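Side-chain contacts in acetyl-xylan esterase (Streptomyces lividans, PDB 2CC0), which probably removes acetyl groups from acetylated xylan as a metal-ion-dependent family 4 carbohydrate esterase, here with zinc bound, that acts in plant cell wall breakdown: residues L9-G14 with A163-I168; S21-L26 with V53-W58; M57-H62 with Q86-A91; L98-Y103 with V151-D156. One frame throughout, in Å; residues are numbered along the deposited sequence.

Interaction 1: L9-G14 with A163-I168; sequences LTFDDG and AAIPRI
Leu9, on strand 5-12 of the parallel sheet, meets helix 159-174 through CD1, 4.4 Å from CG2 of Ile168. This is a loose touch between methyl groups. The next residue, Thr10, is turned to the other side of the strand, and its OG1 pairs with Ile152 O. Phe11 returns to the helix side. With CG anti to its carbonyl carbon (chi1 -60°), the ring reaches out so that CZ comes within 4.2 Å of CD1 of Ile165. The methyl sits obliquely to the ring, and the two side chains approach from opposite directions. Leu22 and Leu26 of helix 19-28 also pack on Phe11, which therefore lies where the strand meets two helices. Asp12 again faces the other side, and Asp13, beyond it, belongs to the zinc site. The strand thus illustrates how a β/α fold divides its labour: one side is apolar and covered by helices, while the other supplies polar groups to the interior. Across the contact itself only hydrocarbon meets hydrocarbon, which implies cohesion by burial and dispersion, with little directional demand on any one atom.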
loop_
_atom_site.group_PDB
_atom_site.type_symbol
_atom_site.label_atom_id
_atom_site.label_comp_id
_atom_site.label_asym_id
_atom_site.label_seq_id
_atom_site.Cartn_x
_atom_site.Cartn_y
_atom_site.Cartn_z
ATOM N N LEU A 9 -1.223 8.543 10.616
ATOM C CA LEU A 9 -0.825 9.957 10.559
ATOM C C LEU A 9 0.660 10.024 10.302
ATOM O O LEU A 9 1.435 9.335 10.974
ATOM C CB LEU A 9 -1.123 10.655 11.881
ATOM C CG LEU A 9 -2.579 10.598 12.318
ATOM C CD1 LEU A 9 -2.713 11.338 13.686
ATOM C CD2 LEU A 9 -3.555 11.175 11.283
ATOM N N THR A 10 1.068 10.841 9.327
ATOM C CA THR A 10 2.486 10.973 9.020
ATOM C C THR A 10 2.870 12.430 8.818
ATOM O O THR A 10 2.042 13.234 8.372
ATOM C CB THR A 10 2.890 10.142 7.754
ATOM O OG1 THR A 10 2.375 10.781 6.581
ATOM C CG2 THR A 10 2.353 8.708 7.844
ATOM N N PHE A 11 4.123 12.762 9.160
ATOM C CA PHE A 11 4.645 14.127 9.004
ATOM C C PHE A 11 6.023 14.081 8.361
ATOM O O PHE A 11 6.982 13.516 8.937
ATOM C CB PHE A 11 4.725 14.830 10.380
ATOM C CG PHE A 11 3.399 14.945 11.061
ATOM C CD1 PHE A 11 2.563 16.021 10.777
ATOM C CD2 PHE A 11 2.950 13.945 11.948
ATOM C CE1 PHE A 11 1.337 16.136 11.384
ATOM C CE2 PHE A 11 1.721 14.049 12.556
ATOM C CZ PHE A 11 0.888 15.143 12.259
ATOM N N ASP A 12 6.109 14.645 7.155
ATOM C CA ASP A 12 7.363 14.720 6.417
ATOM C C ASP A 12 8.204 15.965 6.736
ATOM O O ASP A 12 7.667 17.038 7.075
ATOM C CB ASP A 12 7.089 14.732 4.917
ATOM C CG ASP A 12 6.682 13.372 4.372
ATOM O OD1 ASP A 12 6.469 12.422 5.146
ATOM O OD2 ASP A 12 6.544 13.281 3.131
ATOM N N ASP A 13 9.519 15.760 6.636
ATOM C CA ASP A 13 10.534 16.823 6.446
ATOM C C ASP A 13 11.131 17.439 7.695
ATOM O O ASP A 13 11.820 18.495 7.633
ATOM C CB ASP A 13 10.047 17.944 5.520
ATOM C CG ASP A 13 9.916 17.503 4.098
ATOM O OD1 ASP A 13 10.704 16.623 3.669
ATOM O OD2 ASP A 13 9.029 18.079 3.408
ATOM N N GLY A 14 10.912 16.789 8.810
ATOM C CA GLY A 14 11.568 17.241 10.033
ATOM C C GLY A 14 12.872 16.511 10.255
ATOM O O GLY A 14 13.360 15.756 9.394
ATOM N N ALA A 163 -2.177 23.805 14.082
ATOM C CA ALA A 163 -3.483 24.287 14.553
ATOM C C ALA A 163 -4.576 23.220 14.439
ATOM O O ALA A 163 -5.556 23.224 15.196
ATOM C CB ALA A 163 -3.886 25.505 13.776
ATOM N N ALA A 164 -4.396 22.321 13.470
ATOM C CA ALA A 164 -5.361 21.260 13.177
ATOM C C ALA A 164 -5.372 20.108 14.173
ATOM O O ALA A 164 -6.339 19.347 14.225
ATOM C CB ALA A 164 -5.097 20.706 11.747
ATOM N N ILE A 165 -4.302 19.957 14.954
ATOM C CA ILE A 165 -4.142 18.727 15.745
ATOM C C ILE A 165 -5.358 18.385 16.652
ATOM O O ILE A 165 -5.852 17.265 16.598
ATOM C CB ILE A 165 -2.799 18.685 16.520
ATOM C CG1 ILE A 165 -1.607 18.781 15.561
ATOM C CG2 ILE A 165 -2.725 17.462 17.427
ATOM C CD1 ILE A 165 -1.574 17.735 14.421
ATOM N N PRO A 166 -5.847 19.341 17.480
ATOM C CA PRO A 166 -7.021 18.949 18.283
ATOM C C PRO A 166 -8.235 18.479 17.459
ATOM O O PRO A 166 -8.841 17.462 17.801
ATOM C CB PRO A 166 -7.354 20.218 19.102
ATOM C CG PRO A 166 -6.105 21.028 19.068
ATOM C CD PRO A 166 -5.428 20.728 17.740
ATOM N N ARG A 167 -8.565 19.181 16.377
ATOM C CA ARG A 167 -9.670 18.767 15.507
ATOM C C ARG A 167 -9.409 17.464 14.759
ATOM O O ARG A 167 -10.349 16.717 14.457
ATOM C CB ARG A 167 -10.042 19.876 14.536
ATOM C CG ARG A 167 -10.848 20.986 15.219
ATOM C CD ARG A 167 -10.949 22.196 14.312
ATOM N NE ARG A 167 -11.765 21.945 13.124
ATOM C CZ ARG A 167 -11.711 22.682 12.012
ATOM N NH1 ARG A 167 -10.886 23.727 11.932
ATOM N NH2 ARG A 167 -12.484 22.377 10.975
ATOM N N ILE A 168 -8.151 17.173 14.472
ATOM C CA ILE A 168 -7.803 15.838 13.935
ATOM C C ILE A 168 -8.150 14.733 14.949
ATOM O O ILE A 168 -8.803 13.726 14.616
ATOM C CB ILE A 168 -6.327 15.794 13.509
ATOM C CG1 ILE A 168 -6.146 16.655 12.231
ATOM C CG2 ILE A 168 -5.860 14.338 13.313
ATOM C CD1 ILE A 168 -4.695 16.857 11.770
#

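Interaction 2: S21-L26 with V53-W58; sequences SLLNAL and VDAGMW
The amide N of Leu26 donates to Leu22 O at 2.9 Å, a routine bond of helix 19-28 that sets Leu23 and Leu26 one turn apart, with both side chains available to segment 53-58. That partner segment is the C-terminal end of helix 46-54, closed by a Schellman motif: Gly56 has positive phi (96°), where a side chain would jam against the carbonyl O of Ala55. The reversal carries the chain from Ala55 to Met57, and these two residues make the contact. CB of Ala55 rests on CB of Leu23 at 3.9 Å, close to the point of nearest backbone approach. Met57 reaches farther. With CG anti to the carbonyl carbon (chi1 -49°), Met57 lays CG beside CD2 of Leu23, 3.5 Å away, while the two side chains run past each other in opposite directions. Bends at chi2 and chi3 of Met57 then turn its CE onto Leu26, 3.7 Å from CB of that leucine. Replacing Met57 by an alanine would probably open a gap beside Leu23 and leave Leu26 without its partner from this segment. Met35 of strand 34-37 lies against both Leu23 and Met57, placing this apolar patch between helix and sheet. The sulfur is involved too: SD of Met57 stands 4.0 Å from CD1 of Leu26.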
loop_
_atom_site.group_PDB
_atom_site.type_symbol
_atom_site.label_atom_id
_atom_site.label_comp_id
_atom_site.label_asym_id
_atom_site.label_seq_id
_atom_site.Cartn_x
_atom_site.Cartn_y
_atom_site.Cartn_z
ATOM N N SER A 21 6.821 21.729 19.172
ATOM C CA SER A 21 5.435 22.194 19.309
ATOM C C SER A 21 4.442 21.176 18.744
ATOM O O SER A 21 3.427 20.890 19.366
ATOM C CB SER A 21 5.244 23.542 18.614
ATOM O OG SER A 21 5.967 24.553 19.312
ATOM N N LEU A 22 4.777 20.612 17.579
ATOM C CA LEU A 22 3.953 19.580 16.972
ATOM C C LEU A 22 3.873 18.336 17.860
ATOM O O LEU A 22 2.792 17.792 18.078
ATOM C CB LEU A 22 4.517 19.208 15.590
ATOM C CG LEU A 22 3.762 18.156 14.748
ATOM C CD1 LEU A 22 2.305 18.571 14.497
ATOM C CD2 LEU A 22 4.503 17.923 13.421
ATOM N N LEU A 23 5.022 17.896 18.372
ATOM C CA LEU A 23 5.035 16.701 19.216
ATOM C C LEU A 23 4.191 16.917 20.471
ATOM O O LEU A 23 3.435 16.029 20.879
ATOM C CB LEU A 23 6.473 16.339 19.613
ATOM C CG LEU A 23 7.415 15.908 18.498
ATOM C CD1 LEU A 23 8.818 15.664 19.105
ATOM C CD2 LEU A 23 6.913 14.641 17.791
ATOM N N ASN A 24 4.327 18.101 21.068
ATOM C CA ASN A 24 3.546 18.434 22.269
ATOM C C ASN A 24 2.044 18.400 21.982
ATOM O O ASN A 24 1.281 17.847 22.755
ATOM C CB ASN A 24 3.965 19.793 22.818
ATOM C CG ASN A 24 5.342 19.768 23.464
ATOM O OD1 ASN A 24 5.921 18.696 23.721
ATOM N ND2 ASN A 24 5.884 20.954 23.715
ATOM N N ALA A 25 1.636 18.971 20.851
ATOM C CA ALA A 25 0.236 18.929 20.434
ATOM C C ALA A 25 -0.259 17.502 20.216
ATOM O O ALA A 25 -1.331 17.129 20.690
ATOM C CB ALA A 25 -0.000 19.782 19.204
ATOM N N LEU A 26 0.519 16.706 19.487
ATOM C CA LEU A 26 0.135 15.308 19.264
ATOM C C LEU A 26 -0.046 14.560 20.588
ATOM O O LEU A 26 -1.097 13.964 20.813
ATOM C CB LEU A 26 1.154 14.586 18.368
ATOM C CG LEU A 26 1.204 15.072 16.904
ATOM C CD1 LEU A 26 2.545 14.642 16.292
ATOM C CD2 LEU A 26 -0.002 14.515 16.088
ATOM N N VAL A 53 10.794 10.190 19.383
ATOM C CA VAL A 53 10.664 8.865 20.034
ATOM C C VAL A 53 9.995 9.009 21.401
ATOM O O VAL A 53 9.040 8.261 21.742
ATOM C CB VAL A 53 12.034 8.161 20.150
ATOM C CG1 VAL A 53 11.901 6.796 20.868
ATOM C CG2 VAL A 53 12.674 8.001 18.747
ATOM N N ASP A 54 10.484 9.962 22.193
ATOM C CA ASP A 54 9.961 10.168 23.557
ATOM C C ASP A 54 8.515 10.656 23.601
ATOM O O ASP A 54 7.813 10.486 24.619
ATOM C CB ASP A 54 10.873 11.142 24.300
ATOM C CG ASP A 54 12.233 10.526 24.642
ATOM O OD1 ASP A 54 12.407 9.278 24.584
ATOM O OD2 ASP A 54 13.139 11.324 24.980
ATOM N N ALA A 55 8.061 11.232 22.484
ATOM C CA ALA A 55 6.668 11.663 22.336
ATOM C C ALA A 55 5.734 10.526 21.915
ATOM O O ALA A 55 4.515 10.707 21.898
ATOM C CB ALA A 55 6.590 12.804 21.353
ATOM N N GLY A 56 6.314 9.365 21.567
ATOM C CA GLY A 56 5.537 8.193 21.154
ATOM C C GLY A 56 5.421 8.077 19.645
ATOM O O GLY A 56 4.558 7.354 19.151
ATOM N N MET A 57 6.308 8.750 18.915
ATOM C CA MET A 57 6.281 8.664 17.423
ATOM C C MET A 57 7.203 7.548 16.919
ATOM O O MET A 57 8.094 7.093 17.643
ATOM C CB MET A 57 6.724 9.993 16.777
ATOM C CG MET A 57 6.023 11.250 17.343
ATOM S SD MET A 57 4.223 11.126 17.250
ATOM C CE MET A 57 3.692 11.950 18.769
ATOM N N TRP A 58 6.997 7.141 15.667
ATOM C CA TRP A 58 7.912 6.253 14.932
ATOM C C TRP A 58 8.663 7.148 13.972
ATOM O O TRP A 58 8.127 8.162 13.513
ATOM C CB TRP A 58 7.142 5.160 14.192
ATOM C CG TRP A 58 6.331 4.366 15.171
ATOM C CD1 TRP A 58 6.791 3.377 16.000
ATOM C CD2 TRP A 58 4.937 4.538 15.477
ATOM N NE1 TRP A 58 5.753 2.907 16.803
ATOM C CE2 TRP A 58 4.610 3.604 16.500
ATOM C CE3 TRP A 58 3.934 5.380 14.990
ATOM C CZ2 TRP A 58 3.306 3.486 17.034
ATOM C CZ3 TRP A 58 2.638 5.270 15.524
ATOM C CH2 TRP A 58 2.339 4.328 16.547
#

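Interaction 3: M57-H62 with Q86-A91; sequences MWVANH and QAIAGA. With ZN (zinc ion), chain C.
Apolar packing carries this contact, and Ile88 of helix 74-90 is its centre. Its CG2 meets CG1 of Val59 at 3.6 Å, the two side chains passing in opposite directions. The other branch goes further along the strand: with CG1 of Ile88 anti to the carbonyl carbon (chi1 -64°), the terminal CD1 reaches the backbone, 3.4 Å from Ala60 O and 4.1 Å from Asn61 CA. A single isoleucine thus spans three consecutive strand residues. Polar bonds lie beside this patch. The amide of Asn61 is held at both ends, ND2 by Gln85 OE1 and Ile81 O of the same helix and OD1 by Ser63 N, which should fix its rotation. The third kind of interaction is metal binding. His62 NE2 coordinates the zinc at 2.1 Å, a water lies at the same distance from the metal, and Asp13 and His66 complete the protein's Asp-His-His triad, the metal site characteristic of family 4 carbohydrate esterases. ND1 of the His62 ring is bonded to Arg100 O, which positions the ring from behind. Strand 58-61 and helix 86-90 run nearly antiparallel, at 158°, with axes 9.2 Å apart. Strand 34-37 pairs with this strand through backbone bonds, strand 98-99 joins at Asn61, and helix 46-54 covers Val59.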
loop_
_atom_site.group_PDB
_atom_site.type_symbol
_atom_site.label_atom_id
_atom_site.label_comp_id
_atom_site.label_asym_id
_atom_site.label_seq_id
_atom_site.Cartn_x
_atom_site.Cartn_y
_atom_site.Cartn_z
ATOM N N MET A 57 6.308 8.750 18.915
ATOM C CA MET A 57 6.281 8.664 17.423
ATOM C C MET A 57 7.203 7.548 16.919
ATOM O O MET A 57 8.094 7.093 17.643
ATOM C CB MET A 57 6.724 9.993 16.777
ATOM C CG MET A 57 6.023 11.250 17.343
ATOM S SD MET A 57 4.223 11.126 17.250
ATOM C CE MET A 57 3.692 11.950 18.769
ATOM N N TRP A 58 6.997 7.141 15.667
ATOM C CA TRP A 58 7.912 6.253 14.932
ATOM C C TRP A 58 8.663 7.148 13.972
ATOM O O TRP A 58 8.127 8.162 13.513
ATOM C CB TRP A 58 7.142 5.160 14.192
ATOM C CG TRP A 58 6.331 4.366 15.171
ATOM C CD1 TRP A 58 6.791 3.377 16.000
ATOM C CD2 TRP A 58 4.937 4.538 15.477
ATOM N NE1 TRP A 58 5.753 2.907 16.803
ATOM C CE2 TRP A 58 4.610 3.604 16.500
ATOM C CE3 TRP A 58 3.934 5.380 14.990
ATOM C CZ2 TRP A 58 3.306 3.486 17.034
ATOM C CZ3 TRP A 58 2.638 5.270 15.524
ATOM C CH2 TRP A 58 2.339 4.328 16.547
ATOM N N VAL A 59 9.912 6.804 13.713
ATOM C CA VAL A 59 10.766 7.650 12.869
ATOM C C VAL A 59 11.118 6.839 11.622
ATOM O O VAL A 59 11.503 5.661 11.708
ATOM C CB VAL A 59 12.066 8.072 13.604
ATOM C CG1 VAL A 59 12.858 9.041 12.715
ATOM C CG2 VAL A 59 11.712 8.703 14.960
ATOM N N ALA A 60 10.983 7.489 10.471
ATOM C CA ALA A 60 11.179 6.843 9.188
ATOM C C ALA A 60 12.053 7.692 8.267
ATOM O O ALA A 60 12.395 8.832 8.592
ATOM C CB ALA A 60 9.828 6.521 8.532
ATOM N N ASN A 61 12.458 7.075 7.160
ATOM C CA ASN A 61 13.491 7.618 6.240
ATOM C C ASN A 61 12.844 8.411 5.106
ATOM O O ASN A 61 11.971 7.876 4.399
ATOM C CB ASN A 61 14.310 6.413 5.710
ATOM C CG ASN A 61 15.512 6.794 4.841
ATOM O OD1 ASN A 61 15.455 7.697 3.998
ATOM N ND2 ASN A 61 16.591 6.006 4.989
ATOM N N HIS A 62 13.279 9.661 4.912
ATOM C CA HIS A 62 12.723 10.510 3.852
ATOM C C HIS A 62 13.843 11.065 2.936
ATOM O O HIS A 62 13.679 12.139 2.352
ATOM C CB HIS A 62 11.870 11.636 4.445
ATOM C CG HIS A 62 10.971 12.329 3.456
ATOM N ND1 HIS A 62 10.296 11.672 2.441
ATOM C CD2 HIS A 62 10.591 13.622 3.378
ATOM C CE1 HIS A 62 9.561 12.543 1.761
ATOM N NE2 HIS A 62 9.723 13.735 2.309
ATOM N N GLN A 86 21.749 5.862 8.696
ATOM C CA GLN A 86 22.839 6.124 9.640
ATOM C C GLN A 86 22.531 7.337 10.526
ATOM O O GLN A 86 22.761 7.300 11.737
ATOM C CB GLN A 86 24.142 6.337 8.860
ATOM C CG GLN A 86 24.676 5.067 8.172
ATOM C CD GLN A 86 25.544 5.364 6.943
ATOM O OE1 GLN A 86 25.968 6.503 6.727
ATOM N NE2 GLN A 86 25.787 4.336 6.116
ATOM N N ALA A 87 22.021 8.416 9.932
ATOM C CA ALA A 87 21.775 9.638 10.718
ATOM C C ALA A 87 20.661 9.422 11.741
ATOM O O ALA A 87 20.748 9.879 12.890
ATOM C CB ALA A 87 21.457 10.827 9.814
ATOM N N ILE A 88 19.588 8.741 11.325
ATOM C CA ILE A 88 18.481 8.509 12.249
ATOM C C ILE A 88 18.887 7.550 13.382
ATOM O O ILE A 88 18.626 7.819 14.576
ATOM C CB ILE A 88 17.206 8.044 11.490
ATOM C CG1 ILE A 88 16.741 9.178 10.557
ATOM C CG2 ILE A 88 16.128 7.574 12.472
ATOM C CD1 ILE A 88 15.687 8.758 9.501
ATOM N N ALA A 89 19.540 6.454 13.018
ATOM C CA ALA A 89 20.013 5.512 14.030
ATOM C C ALA A 89 20.996 6.169 14.995
ATOM O O ALA A 89 20.911 5.975 16.227
ATOM C CB ALA A 89 20.638 4.303 13.348
ATOM N N GLY A 90 21.930 6.929 14.436
ATOM C CA GLY A 90 22.950 7.635 15.234
ATOM C C GLY A 90 22.347 8.598 16.236
ATOM O O GLY A 90 22.878 8.790 17.332
ATOM N N ALA A 91 21.209 9.191 15.875
ATOM C CA ALA A 91 20.535 10.147 16.739
ATOM C C ALA A 91 19.649 9.502 17.799
ATOM O O ALA A 91 19.091 10.211 18.631
ATOM C CB ALA A 91 19.726 11.127 15.904
HETATM ZN ZN ZN C . 9.107 15.610 1.583
HETATM O O HOH W 1 7.934 17.296 1.268
#

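Interaction 4: L98-Y103 with V151-D156; sequences LFRPPY and VILMHD. With ACT (acetate ion), chain D.
Arg100 and Leu153 bring their two backbones no nearer than 10.1 Å between CA atoms, so the gap between segments 98-103 and 151-156 is bridged by side chains and by a bound acetate. They do so inside the distorted β/α barrel of the polysaccharide deacetylase family, beside the zinc site. The Arg100 side chain leaves with CG anti to N (chi1 176°) and bends only at chi3. CG1 of Val151 lies at the edge of the Arg100 guanidinium, in its plane, 3.6 Å from NH2 of Arg100, while CD1 of Leu153 stands obliquely, 3.5 Å from NH1 of Arg100. The polar demand of the buried group is met elsewhere: NH1 forms a salt bridge with Asp12 and a bond to Thr10 OG1, and carbonyls of Val122 and Ile123 take NE and NH2. With a leucine in place of Arg100, Asp12 would probably lose its charged mate and those two carbonyls their donors. The acetate ion, probably from the crystallisation liquor, lies beside the aliphatic part of Arg100, at the zinc. Its OXT is turned to the metal, and His155 NE2 donates to the same oxygen only weakly. The acetate CH3 rests near CD of Arg100, at 3.8 Å. The pose is consistent with that of a reaction product. The other acetate oxygen, O, accepts a nearly straight bond (176°) from Tyr103 N at 2.8 Å.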
loop_
_atom_site.group_PDB
_atom_site.type_symbol
_atom_site.label_atom_id
_atom_site.label_comp_id
_atom_site.label_asym_id
_atom_site.label_seq_id
_atom_site.Cartn_x
_atom_site.Cartn_y
_atom_site.Cartn_z
ATOM N N LEU A 98 10.729 1.977 7.259
ATOM C CA LEU A 98 9.853 2.634 6.268
ATOM C C LEU A 98 10.573 3.766 5.546
ATOM O O LEU A 98 11.363 4.496 6.151
ATOM C CB LEU A 98 8.620 3.230 6.951
ATOM C CG LEU A 98 7.815 2.281 7.854
ATOM C CD1 LEU A 98 6.716 3.062 8.526
ATOM C CD2 LEU A 98 7.278 1.068 7.064
ATOM N N PHE A 99 10.280 3.920 4.256
ATOM C CA PHE A 99 10.884 4.972 3.451
ATOM C C PHE A 99 9.811 5.627 2.613
ATOM O O PHE A 99 9.026 4.933 1.958
ATOM C CB PHE A 99 11.953 4.356 2.525
ATOM C CG PHE A 99 12.482 5.328 1.480
ATOM C CD1 PHE A 99 13.378 6.337 1.840
ATOM C CD2 PHE A 99 12.046 5.242 0.143
ATOM C CE1 PHE A 99 13.838 7.242 0.865
ATOM C CE2 PHE A 99 12.489 6.139 -0.835
ATOM C CZ PHE A 99 13.405 7.151 -0.469
ATOM N N ARG A 100 9.772 6.960 2.618
ATOM C CA ARG A 100 8.845 7.662 1.716
ATOM C C ARG A 100 9.671 8.413 0.684
ATOM O O ARG A 100 10.507 9.259 1.053
ATOM C CB ARG A 100 7.933 8.634 2.482
ATOM C CG ARG A 100 7.027 9.448 1.553
ATOM C CD ARG A 100 6.048 10.209 2.403
ATOM N NE ARG A 100 4.915 9.370 2.817
ATOM C CZ ARG A 100 4.125 9.675 3.850
ATOM N NH1 ARG A 100 4.398 10.755 4.587
ATOM N NH2 ARG A 100 3.096 8.899 4.146
ATOM N N PRO A 101 9.471 8.107 -0.611
ATOM C CA PRO A 101 10.258 8.818 -1.613
ATOM C C PRO A 101 9.857 10.301 -1.615
ATOM O O PRO A 101 8.663 10.628 -1.545
ATOM C CB PRO A 101 9.796 8.192 -2.940
ATOM C CG PRO A 101 9.160 6.886 -2.577
ATOM C CD PRO A 101 8.524 7.151 -1.221
ATOM N N PRO A 102 10.845 11.204 -1.696
ATOM C CA PRO A 102 10.484 12.603 -1.933
ATOM C C PRO A 102 9.548 12.718 -3.153
ATOM O O PRO A 102 9.777 12.074 -4.190
ATOM C CB PRO A 102 11.845 13.254 -2.225
ATOM C CG PRO A 102 12.849 12.429 -1.426
ATOM C CD PRO A 102 12.301 11.009 -1.522
ATOM N N TYR A 103 8.501 13.528 -3.024
ATOM C CA TYR A 103 7.527 13.825 -4.134
ATOM C C TYR A 103 6.704 12.596 -4.495
ATOM O O TYR A 103 5.989 12.626 -5.490
ATOM C CB TYR A 103 8.232 14.350 -5.403
ATOM C CG TYR A 103 9.224 15.448 -5.079
ATOM C CD1 TYR A 103 8.779 16.734 -4.743
ATOM C CD2 TYR A 103 10.587 15.186 -5.033
ATOM C CE1 TYR A 103 9.695 17.743 -4.412
ATOM C CE2 TYR A 103 11.522 16.193 -4.706
ATOM C CZ TYR A 103 11.061 17.469 -4.389
ATOM O OH TYR A 103 11.974 18.450 -4.052
ATOM N N VAL A 151 -3.441 6.005 5.068
ATOM C CA VAL A 151 -2.300 6.846 5.447
ATOM C C VAL A 151 -2.481 8.254 4.864
ATOM O O VAL A 151 -2.804 8.404 3.688
ATOM C CB VAL A 151 -1.003 6.220 4.899
ATOM C CG1 VAL A 151 0.157 7.143 5.093
ATOM C CG2 VAL A 151 -0.707 4.835 5.525
ATOM N N ILE A 152 -2.257 9.283 5.688
ATOM C CA ILE A 152 -2.348 10.669 5.219
ATOM C C ILE A 152 -0.968 11.356 5.257
ATOM O O ILE A 152 -0.236 11.217 6.239
ATOM C CB ILE A 152 -3.382 11.506 6.041
ATOM C CG1 ILE A 152 -3.479 12.930 5.466
ATOM C CG2 ILE A 152 -3.043 11.492 7.546
ATOM C CD1 ILE A 152 -4.750 13.684 5.850
ATOM N N LEU A 153 -0.647 12.079 4.180
ATOM C CA LEU A 153 0.539 12.917 4.098
ATOM C C LEU A 153 0.309 14.285 4.742
ATOM O O LEU A 153 -0.555 15.071 4.305
ATOM C CB LEU A 153 0.925 13.119 2.622
ATOM C CG LEU A 153 2.030 14.147 2.349
ATOM C CD1 LEU A 153 3.372 13.685 2.963
ATOM C CD2 LEU A 153 2.160 14.416 0.847
ATOM N N MET A 154 1.107 14.576 5.783
ATOM C CA MET A 154 1.182 15.932 6.334
ATOM C C MET A 154 2.663 16.269 6.479
ATOM O O MET A 154 3.510 15.402 6.260
ATOM C CB MET A 154 0.448 16.023 7.682
ATOM C CG MET A 154 -1.067 15.879 7.520
ATOM S SD MET A 154 -1.922 16.002 9.093
ATOM C CE MET A 154 -1.480 14.392 9.758
ATOM N N HIS A 155 2.955 17.505 6.859
ATOM C CA HIS A 155 4.343 17.939 7.024
ATOM C C HIS A 155 4.612 18.492 8.408
ATOM O O HIS A 155 3.690 18.935 9.090
ATOM C CB HIS A 155 4.694 18.958 5.945
ATOM C CG HIS A 155 4.713 18.346 4.572
ATOM N ND1 HIS A 155 3.558 18.037 3.883
ATOM C CD2 HIS A 155 5.740 17.921 3.805
ATOM C CE1 HIS A 155 3.878 17.463 2.737
ATOM N NE2 HIS A 155 5.194 17.386 2.662
ATOM N N ASP A 156 5.898 18.495 8.779
ATOM C CA ASP A 156 6.373 18.915 10.105
ATOM C C ASP A 156 6.232 20.440 10.340
ATOM O O ASP A 156 6.023 20.869 11.469
ATOM C CB ASP A 156 7.823 18.416 10.222
ATOM C CG ASP A 156 8.604 19.023 11.386
ATOM O OD1 ASP A 156 9.275 20.045 11.143
ATOM O OD2 ASP A 156 8.614 18.427 12.493
HETATM C C ACT D . 7.190 14.287 0.272
HETATM O O ACT D . 7.974 14.821 -0.548
HETATM O OXT ACT D . 7.039 14.847 1.396
HETATM C CH3 ACT D . 6.469 13.020 -0.079
#

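Overall arrangement
From the N terminus, interaction 1 opens first, on strand 5-12, and closes last, on helix 159-174, so its loop encloses the other three. Interaction 2 opens soon after, on helix 19-28, and closes just past helix 46-54. Interaction 3 starts there, sharing Met57 and Trp58 with it, and closes on helix 74-90. Interaction 4 follows in series, joining strand 98-99 and its following loop to strand 151-155, whose chain leads on to helix 159-174. Interactions 1 and 2 meet at Phe11 and Ile165 on the helix-covered side of the sheet. Interactions 1, 3 and 4 converge on the zinc site, where Asp13, His62 and the acetate-binding groups gather.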